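Side-chain contacts in tetratricopeptide repeat domain protein (Salinibacter ruber, PDB 3MA5), which is of unknown function but, as a tetratricopeptide repeat domain taken from a longer protein, probably provides a helical scaffold for binding other proteins or peptides: residues L47-E52 and K87-G92; D62-G67 and S81-A86. All blocks are in the same frame, centred on the assembly; numbering follows the deposited sequence.

Interaction 1: residues L47-E52 and K87-G92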
ATOM      1  N   LEU A  47      -0.209  -1.944   1.201  1.00 69.27           N
ATOM      2  CA  LEU A  47      -1.356  -2.691   0.707  1.00 69.42           C
ATOM      3  C   LEU A  47      -0.913  -3.663  -0.354  1.00 65.36           C
ATOM      4  O   LEU A  47      -1.323  -4.814  -0.359  1.00 64.96           O
ATOM      5  CB  LEU A  47      -2.399  -1.756   0.114  1.00 66.56           C
ATOM      6  CG  LEU A  47      -3.700  -2.430  -0.332  1.00 69.14           C
ATOM      7  CD1 LEU A  47      -4.168  -3.383   0.750  1.00 67.78           C
ATOM      8  CD2 LEU A  47      -4.759  -1.373  -0.619  1.00 66.65           C
ATOM      9  N   GLY A  48      -0.062  -3.186  -1.250  1.00 67.49           N
ATOM     10  CA  GLY A  48       0.420  -4.017  -2.327  1.00 65.75           C
ATOM     11  C   GLY A  48       1.319  -5.115  -1.819  1.00 71.15           C
ATOM     12  O   GLY A  48       1.299  -6.231  -2.329  1.00 77.65           O
ATOM     13  N   LYS A  49       2.120  -4.805  -0.812  1.00 67.81           N
ATOM     14  CA  LYS A  49       3.029  -5.795  -0.259  1.00 66.78           C
ATOM     15  C   LYS A  49       2.194  -6.850   0.449  1.00 70.60           C
ATOM     16  O   LYS A  49       2.624  -7.985   0.611  1.00 70.11           O
ATOM     17  CB  LYS A  49       4.012  -5.121   0.703  1.00 65.69           C
ATOM     18  CG  LYS A  49       5.189  -4.448   0.020  1.00 67.48           C
ATOM     19  CD  LYS A  49       6.311  -5.455  -0.239  1.00 68.60           C
ATOM     20  CE  LYS A  49       7.276  -5.008  -1.329  1.00 71.61           C
ATOM     21  NZ  LYS A  49       8.421  -5.954  -1.447  1.00 73.38           N
ATOM     22  N   LEU A  50       0.985  -6.471   0.845  1.00 72.20           N
ATOM     23  CA  LEU A  50       0.081  -7.375   1.534  1.00 64.69           C
ATOM     24  C   LEU A  50      -0.644  -8.234   0.534  1.00 72.55           C
ATOM     25  O   LEU A  50      -0.884  -9.423   0.775  1.00 79.46           O
ATOM     26  CB  LEU A  50      -0.939  -6.589   2.338  1.00 66.80           C
ATOM     27  CG  LEU A  50      -1.705  -7.317   3.445  1.00 74.86           C
ATOM     28  CD1 LEU A  50      -0.723  -8.060   4.351  1.00 73.24           C
ATOM     29  CD2 LEU A  50      -2.497  -6.311   4.257  1.00 78.35           C
ATOM     30  N   TYR A  51      -1.011  -7.627  -0.589  1.00 71.39           N
ATOM     31  CA  TYR A  51      -1.706  -8.363  -1.631  1.00 72.40           C
ATOM     32  C   TYR A  51      -0.817  -9.468  -2.141  1.00 76.51           C
ATOM     33  O   TYR A  51      -1.286 -10.561  -2.434  1.00 77.83           O
ATOM     34  CB  TYR A  51      -2.075  -7.454  -2.788  1.00 67.46           C
ATOM     35  CG  TYR A  51      -3.374  -6.735  -2.590  1.00 63.45           C
ATOM     36  CD1 TYR A  51      -4.390  -7.285  -1.808  1.00 67.33           C
ATOM     37  CD2 TYR A  51      -3.602  -5.512  -3.200  1.00 67.13           C
ATOM     38  CE1 TYR A  51      -5.594  -6.617  -1.632  1.00 66.56           C
ATOM     39  CE2 TYR A  51      -4.797  -4.839  -3.033  1.00 70.15           C
ATOM     40  CZ  TYR A  51      -5.786  -5.389  -2.255  1.00 68.38           C
ATOM     41  OH  TYR A  51      -6.940  -4.674  -2.074  1.00 68.15           O
ATOM     42  N   GLU A  52       0.471  -9.170  -2.247  1.00 70.58           N
ATOM     43  CA  GLU A  52       1.420 -10.150  -2.725  1.00 70.30           C
ATOM     44  C   GLU A  52       1.433 -11.337  -1.778  1.00 75.94           C
ATOM     45  O   GLU A  52       1.348 -12.477  -2.219  1.00 83.52           O
ATOM     46  CB  GLU A  52       2.823  -9.537  -2.849  1.00 72.40           C
ATOM     47  CG  GLU A  52       3.015  -8.622  -4.058  1.00 71.69           C
ATOM     48  CD  GLU A  52       4.464  -8.254  -4.253  1.00 76.21           C
ATOM     49  OE1 GLU A  52       4.817  -7.049  -4.189  1.00 80.16           O
ATOM     50  OE2 GLU A  52       5.249  -9.198  -4.468  1.00 82.02           O
ATOM     51  N   LYS A  87       6.947  -2.424  -7.338  1.00 75.06           N
ATOM     52  CA  LYS A  87       6.253  -2.777  -8.574  1.00 73.32           C
ATOM     53  C   LYS A  87       7.147  -3.591  -9.507  1.00 77.65           C
ATOM     54  O   LYS A  87       6.769  -4.671  -9.946  1.00 77.68           O
ATOM     55  CB  LYS A  87       5.797  -1.493  -9.264  1.00 77.84           C
ATOM     56  CG  LYS A  87       4.962  -1.649 -10.519  1.00 79.67           C
ATOM     57  CD  LYS A  87       4.558  -0.266 -11.053  1.00 78.78           C
ATOM     58  CE  LYS A  87       3.538  -0.342 -12.194  1.00 81.80           C
ATOM     59  NZ  LYS A  87       4.103  -0.924 -13.453  1.00 78.32           N
ATOM     60  N   LEU A  88       8.333  -3.074  -9.790  1.00 72.71           N
ATOM     61  CA  LEU A  88       9.265  -3.756 -10.668  1.00 71.35           C
ATOM     62  C   LEU A  88       9.675  -5.141 -10.191  1.00 75.91           C
ATOM     63  O   LEU A  88       9.976  -6.020 -11.005  1.00 81.52           O
ATOM     64  CB  LEU A  88      10.511  -2.884 -10.889  1.00 71.61           C
ATOM     65  CG  LEU A  88      10.449  -1.988 -12.136  1.00 73.26           C
ATOM     66  CD1 LEU A  88       9.208  -1.113 -12.134  1.00 72.25           C
ATOM     67  CD2 LEU A  88      11.677  -1.147 -12.191  1.00 74.72           C
ATOM     68  N   LYS A  89       9.681  -5.350  -8.881  1.00 77.79           N
ATOM     69  CA  LYS A  89      10.082  -6.639  -8.345  1.00 79.94           C
ATOM     70  C   LYS A  89       8.936  -7.627  -8.441  1.00 78.18           C
ATOM     71  O   LYS A  89       9.131  -8.795  -8.758  1.00 87.98           O
ATOM     72  CB  LYS A  89      10.548  -6.461  -6.904  1.00 78.57           C
ATOM     73  CG  LYS A  89      10.966  -7.725  -6.193  1.00 87.73           C
ATOM     74  CD  LYS A  89      11.369  -7.388  -4.777  1.00 91.22           C
ATOM     75  CE  LYS A  89      11.599  -8.615  -3.928  1.00101.80           C
ATOM     76  NZ  LYS A  89      12.064  -8.230  -2.553  1.00 93.54           N
ATOM     77  N   ALA A  90       7.733  -7.147  -8.178  1.00 72.39           N
ATOM     78  CA  ALA A  90       6.550  -7.991  -8.263  1.00 81.20           C
ATOM     79  C   ALA A  90       6.510  -8.534  -9.692  1.00 89.09           C
ATOM     80  O   ALA A  90       6.302  -9.727  -9.924  1.00 89.50           O
ATOM     81  CB  ALA A  90       5.276  -7.171  -7.958  1.00 70.45           C
ATOM     82  N   GLU A  91       6.733  -7.640 -10.647  1.00 87.79           N
ATOM     83  CA  GLU A  91       6.735  -8.006 -12.046  1.00 85.11           C
ATOM     84  C   GLU A  91       7.800  -9.035 -12.386  1.00 94.35           C
ATOM     85  O   GLU A  91       7.555  -9.941 -13.177  1.00105.44           O
ATOM     86  CB  GLU A  91       6.885  -6.747 -12.886  1.00 77.58           C
ATOM     87  CG  GLU A  91       5.525  -6.116 -13.137  1.00 81.52           C
ATOM     88  CD  GLU A  91       5.564  -4.612 -13.268  1.00 84.67           C
ATOM     89  OE1 GLU A  91       6.641  -4.063 -13.572  1.00 84.40           O
ATOM     90  OE2 GLU A  91       4.507  -3.979 -13.074  1.00 85.63           O
ATOM     91  N   GLY A  92       8.975  -8.913 -11.776  1.00 97.05           N
ATOM     92  CA  GLY A  92      10.034  -9.874 -12.036  1.00102.15           C
ATOM     93  C   GLY A  92       9.826 -11.183 -11.284  1.00104.35           C
ATOM     94  O   GLY A  92      10.776 -11.774 -10.785  1.00109.90           O
TER
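Glu-52 and Ala-90 meet across the gap between helix 42-53 and helix 77-91, where a helix of a predicted tetratricopeptide repeat faces the last helix of the chain. CG of Glu-52 stands anti to the carbonyl carbon (chi1 -76°), and the chain then runs out extended. This lays the flat of the carboxylate against the methyl of Ala-90: Ala-90 CB is 3.8 Å from Glu-52 OE1 and sits over the face of the group rather than at one oxygen. The contact with Ala-90 is van der Waals; the polar partner of Glu-52 OE1 is the Tyr-64 hydroxyl on helix 57-74. That bond and the methyl together limit how the carboxylate can turn. The backbones stay apart, the nearest CA atoms, of Glu-52 and Ala-90, being 7.9 Å from each other. On one side of the pair, toward solvent, Lys-49 and Lys-89 bring their ammonium ends near each other. Their like charges probably disfavour close approach, perhaps eased by Glu-52, whose OE1 lies 4.7 Å from Lys-49 NZ, too far for a salt bridge. Lys-89 reaches out fully extended, and its NZ ends 4.4 Å from Lys-49 NZ.

Interaction 2: residues D62-G67 and S81-A86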
ATOM      1  N   ASP A  62      -1.640  -3.297  -9.353  1.00 79.63           N
ATOM      2  CA  ASP A  62      -2.547  -2.223  -9.723  1.00 79.70           C
ATOM      3  C   ASP A  62      -2.539  -1.231  -8.596  1.00 77.04           C
ATOM      4  O   ASP A  62      -2.905  -0.073  -8.783  1.00 81.72           O
ATOM      5  CB  ASP A  62      -3.984  -2.713  -9.916  1.00 87.52           C
ATOM      6  CG  ASP A  62      -4.091  -3.843 -10.920  1.00 93.27           C
ATOM      7  OD1 ASP A  62      -3.424  -3.766 -11.979  1.00 89.17           O
ATOM      8  OD2 ASP A  62      -4.858  -4.799 -10.650  1.00 96.08           O
ATOM      9  N   THR A  63      -2.135  -1.684  -7.412  1.00 78.06           N
ATOM     10  CA  THR A  63      -2.094  -0.788  -6.260  1.00 77.58           C
ATOM     11  C   THR A  63      -0.778  -0.006  -6.292  1.00 72.45           C
ATOM     12  O   THR A  63      -0.760   1.202  -6.064  1.00 68.27           O
ATOM     13  CB  THR A  63      -2.276  -1.571  -4.944  1.00 71.55           C
ATOM     14  OG1 THR A  63      -3.525  -2.268  -4.980  1.00 73.23           O
ATOM     15  CG2 THR A  63      -2.302  -0.633  -3.763  1.00 73.99           C
ATOM     16  N   TYR A  64       0.321  -0.682  -6.605  1.00 69.34           N
ATOM     17  CA  TYR A  64       1.589   0.017  -6.704  1.00 65.68           C
ATOM     18  C   TYR A  64       1.450   1.066  -7.806  1.00 73.42           C
ATOM     19  O   TYR A  64       1.997   2.162  -7.714  1.00 76.25           O
ATOM     20  CB  TYR A  64       2.735  -0.944  -7.052  1.00 69.39           C
ATOM     21  CG  TYR A  64       3.070  -1.958  -5.968  1.00 76.25           C
ATOM     22  CD1 TYR A  64       2.853  -1.669  -4.624  1.00 71.58           C
ATOM     23  CD2 TYR A  64       3.630  -3.188  -6.283  1.00 74.17           C
ATOM     24  CE1 TYR A  64       3.173  -2.570  -3.628  1.00 71.60           C
ATOM     25  CE2 TYR A  64       3.955  -4.096  -5.294  1.00 73.34           C
ATOM     26  CZ  TYR A  64       3.725  -3.785  -3.966  1.00 76.80           C
ATOM     27  OH  TYR A  64       4.022  -4.718  -2.989  1.00 74.21           O
ATOM     28  N   ALA A  65       0.702   0.736  -8.850  1.00 74.46           N
ATOM     29  CA  ALA A  65       0.527   1.665  -9.960  1.00 69.81           C
ATOM     30  C   ALA A  65      -0.353   2.828  -9.565  1.00 66.46           C
ATOM     31  O   ALA A  65      -0.131   3.959 -10.007  1.00 74.12           O
ATOM     32  CB  ALA A  65      -0.053   0.950 -11.149  1.00 67.95           C
ATOM     33  N   GLN A  66      -1.364   2.549  -8.750  1.00 64.48           N
ATOM     34  CA  GLN A  66      -2.246   3.600  -8.265  1.00 72.28           C
ATOM     35  C   GLN A  66      -1.412   4.506  -7.345  1.00 77.39           C
ATOM     36  O   GLN A  66      -1.552   5.721  -7.344  1.00 72.02           O
ATOM     37  CB  GLN A  66      -3.389   2.996  -7.457  1.00 79.26           C
ATOM     38  CG  GLN A  66      -4.368   2.144  -8.227  1.00 87.12           C
ATOM     39  CD  GLN A  66      -5.530   1.660  -7.343  1.00 98.12           C
ATOM     40  OE1 GLN A  66      -5.949   2.359  -6.417  1.00 97.14           O
ATOM     41  NE2 GLN A  66      -6.061   0.471  -7.641  1.00104.17           N
ATOM     42  N   GLY A  67      -0.542   3.884  -6.557  1.00 72.15           N
ATOM     43  CA  GLY A  67       0.306   4.631  -5.650  1.00 72.44           C
ATOM     44  C   GLY A  67       1.281   5.523  -6.377  1.00 73.65           C
ATOM     45  O   GLY A  67       1.512   6.658  -5.984  1.00 72.37           O
ATOM     46  N   SER A  81       9.872   6.267  -4.872  1.00 68.80           N
ATOM     47  CA  SER A  81      10.890   5.247  -5.027  1.00 68.00           C
ATOM     48  C   SER A  81      10.532   3.861  -4.518  1.00 70.40           C
ATOM     49  O   SER A  81      10.736   2.873  -5.219  1.00 72.42           O
ATOM     50  CB  SER A  81      12.178   5.676  -4.340  1.00 67.06           C
ATOM     51  OG  SER A  81      12.796   6.740  -5.021  1.00 77.04           O
ATOM     52  N   GLU A  82      10.018   3.774  -3.296  1.00 69.20           N
ATOM     53  CA  GLU A  82       9.699   2.469  -2.730  1.00 67.92           C
ATOM     54  C   GLU A  82       8.642   1.716  -3.526  1.00 74.00           C
ATOM     55  O   GLU A  82       8.716   0.498  -3.650  1.00 72.31           O
ATOM     56  CB  GLU A  82       9.296   2.617  -1.252  1.00 68.73           C
ATOM     57  CG  GLU A  82      10.495   2.832  -0.311  1.00 75.65           C
ATOM     58  CD  GLU A  82      11.455   1.654  -0.316  1.00 77.18           C
ATOM     59  OE1 GLU A  82      12.569   1.796  -0.866  1.00 77.32           O
ATOM     60  OE2 GLU A  82      11.086   0.584   0.224  1.00 80.97           O
ATOM     61  N   LEU A  83       7.682   2.462  -4.070  1.00 76.43           N
ATOM     62  CA  LEU A  83       6.596   1.938  -4.892  1.00 68.27           C
ATOM     63  C   LEU A  83       7.175   1.431  -6.214  1.00 71.17           C
ATOM     64  O   LEU A  83       6.944   0.300  -6.618  1.00 69.78           O
ATOM     65  CB  LEU A  83       5.605   3.064  -5.170  1.00 60.11           C
ATOM     66  CG  LEU A  83       4.604   3.429  -4.082  1.00 66.30           C
ATOM     67  CD1 LEU A  83       3.983   4.769  -4.363  1.00 60.95           C
ATOM     68  CD2 LEU A  83       3.553   2.351  -4.019  1.00 55.60           C
ATOM     69  N   GLN A  84       7.933   2.290  -6.885  1.00 64.28           N
ATOM     70  CA  GLN A  84       8.558   1.923  -8.149  1.00 69.15           C
ATOM     71  C   GLN A  84       9.350   0.651  -7.989  1.00 72.98           C
ATOM     72  O   GLN A  84       9.255  -0.241  -8.824  1.00 75.64           O
ATOM     73  CB  GLN A  84       9.492   3.023  -8.634  1.00 67.99           C
ATOM     74  CG  GLN A  84       8.770   4.260  -9.081  1.00 72.80           C
ATOM     75  CD  GLN A  84       9.675   5.253  -9.729  1.00 72.01           C
ATOM     76  OE1 GLN A  84       9.223   6.117 -10.463  1.00 73.60           O
ATOM     77  NE2 GLN A  84      10.957   5.147  -9.463  1.00 71.99           N
ATOM     78  N   ASP A  85      10.132   0.578  -6.910  1.00 73.65           N
ATOM     79  CA  ASP A  85      10.958  -0.590  -6.613  1.00 71.52           C
ATOM     80  C   ASP A  85      10.115  -1.826  -6.379  1.00 72.97           C
ATOM     81  O   ASP A  85      10.408  -2.911  -6.873  1.00 74.58           O
ATOM     82  CB  ASP A  85      11.818  -0.315  -5.382  1.00 64.00           C
ATOM     83  CG  ASP A  85      13.059   0.505  -5.700  1.00 75.87           C
ATOM     84  OD1 ASP A  85      13.158   1.052  -6.823  1.00 75.29           O
ATOM     85  OD2 ASP A  85      13.936   0.617  -4.820  1.00 83.09           O
ATOM     86  N   ALA A  86       9.049  -1.645  -5.620  1.00 65.86           N
ATOM     87  CA  ALA A  86       8.156  -2.735  -5.285  1.00 67.42           C
ATOM     88  C   ALA A  86       7.487  -3.315  -6.512  1.00 76.23           C
ATOM     89  O   ALA A  86       7.459  -4.528  -6.696  1.00 74.64           O
ATOM     90  CB  ALA A  86       7.107  -2.250  -4.304  1.00 61.90           C
TER
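Tyr-64 and Leu-83 both carry CG anti to the carbonyl carbon, with chi1 -67° for the tyrosine and -80° for the leucine, and from there their side chains reach into the interface of helix 57-74 and helix 77-91. The tyrosine ring lies with one face against Ala-86. The Ala-86 methyl sits over that face in a CH-pi contact, its CB 3.8 Å from the ring centroid and 15° off the normal. It is displaced toward the hydroxyl end, so the nearest ring atom is Tyr-64 CZ, at 3.7 Å from Ala-86 CB. Leu-83 meets the same ring obliquely, with its CD2 4.1 Å from Tyr-64 CD1.

The two helices run roughly antiparallel, their local axes 9.1 Å apart. Helix 57-74 belongs to the predicted repeat 41-74, and helix 77-91 packs onto it in the manner of the extra C-terminal helix that often covers the last repeat of a TPR array.

The other branch of Leu-83 turns to the backbone of Gly-67, where CD1 lies 3.5 Å from Gly-67 C. With no side chain on Gly-67, the leucine can lie directly on the main chain; a side chain at this position would probably run into Leu-83 CD2. Ile-68 and Ala-71 of helix 57-74 also touch Leu-83 and continue this apolar seam.

Replacing Tyr-64 by an alanine would probably open a gap beneath the Ala-86 methyl and leave Glu-52 OE1 without its hydroxyl partner. Gly-48 O of helix 42-53, 3.2 Å from Tyr-64 OH, is a second acceptor, which could at most share or compete for the one proton of the phenol.

Overall arrangement
Helix 77-91 takes part in both contacts: its 81-86 portion lies against helix 57-74 and its final turn reaches helix 42-53. Interaction 2 is the core of the pair, with all its touching residues buried, more than twice the buried surface, and aromatic and aliphatic chemistry. Interaction 1 is thinner and only partly buried, mixing one methyl with a carboxylate and two lysine ammonium groups near solvent. Their centres are 8 Å apart, and the hydrogen bond that joins them spans 2.7 Å from Tyr-64 OH to Glu-52 OE1. The terminal helix is thus packed against both helices of the predicted repeat 41-74.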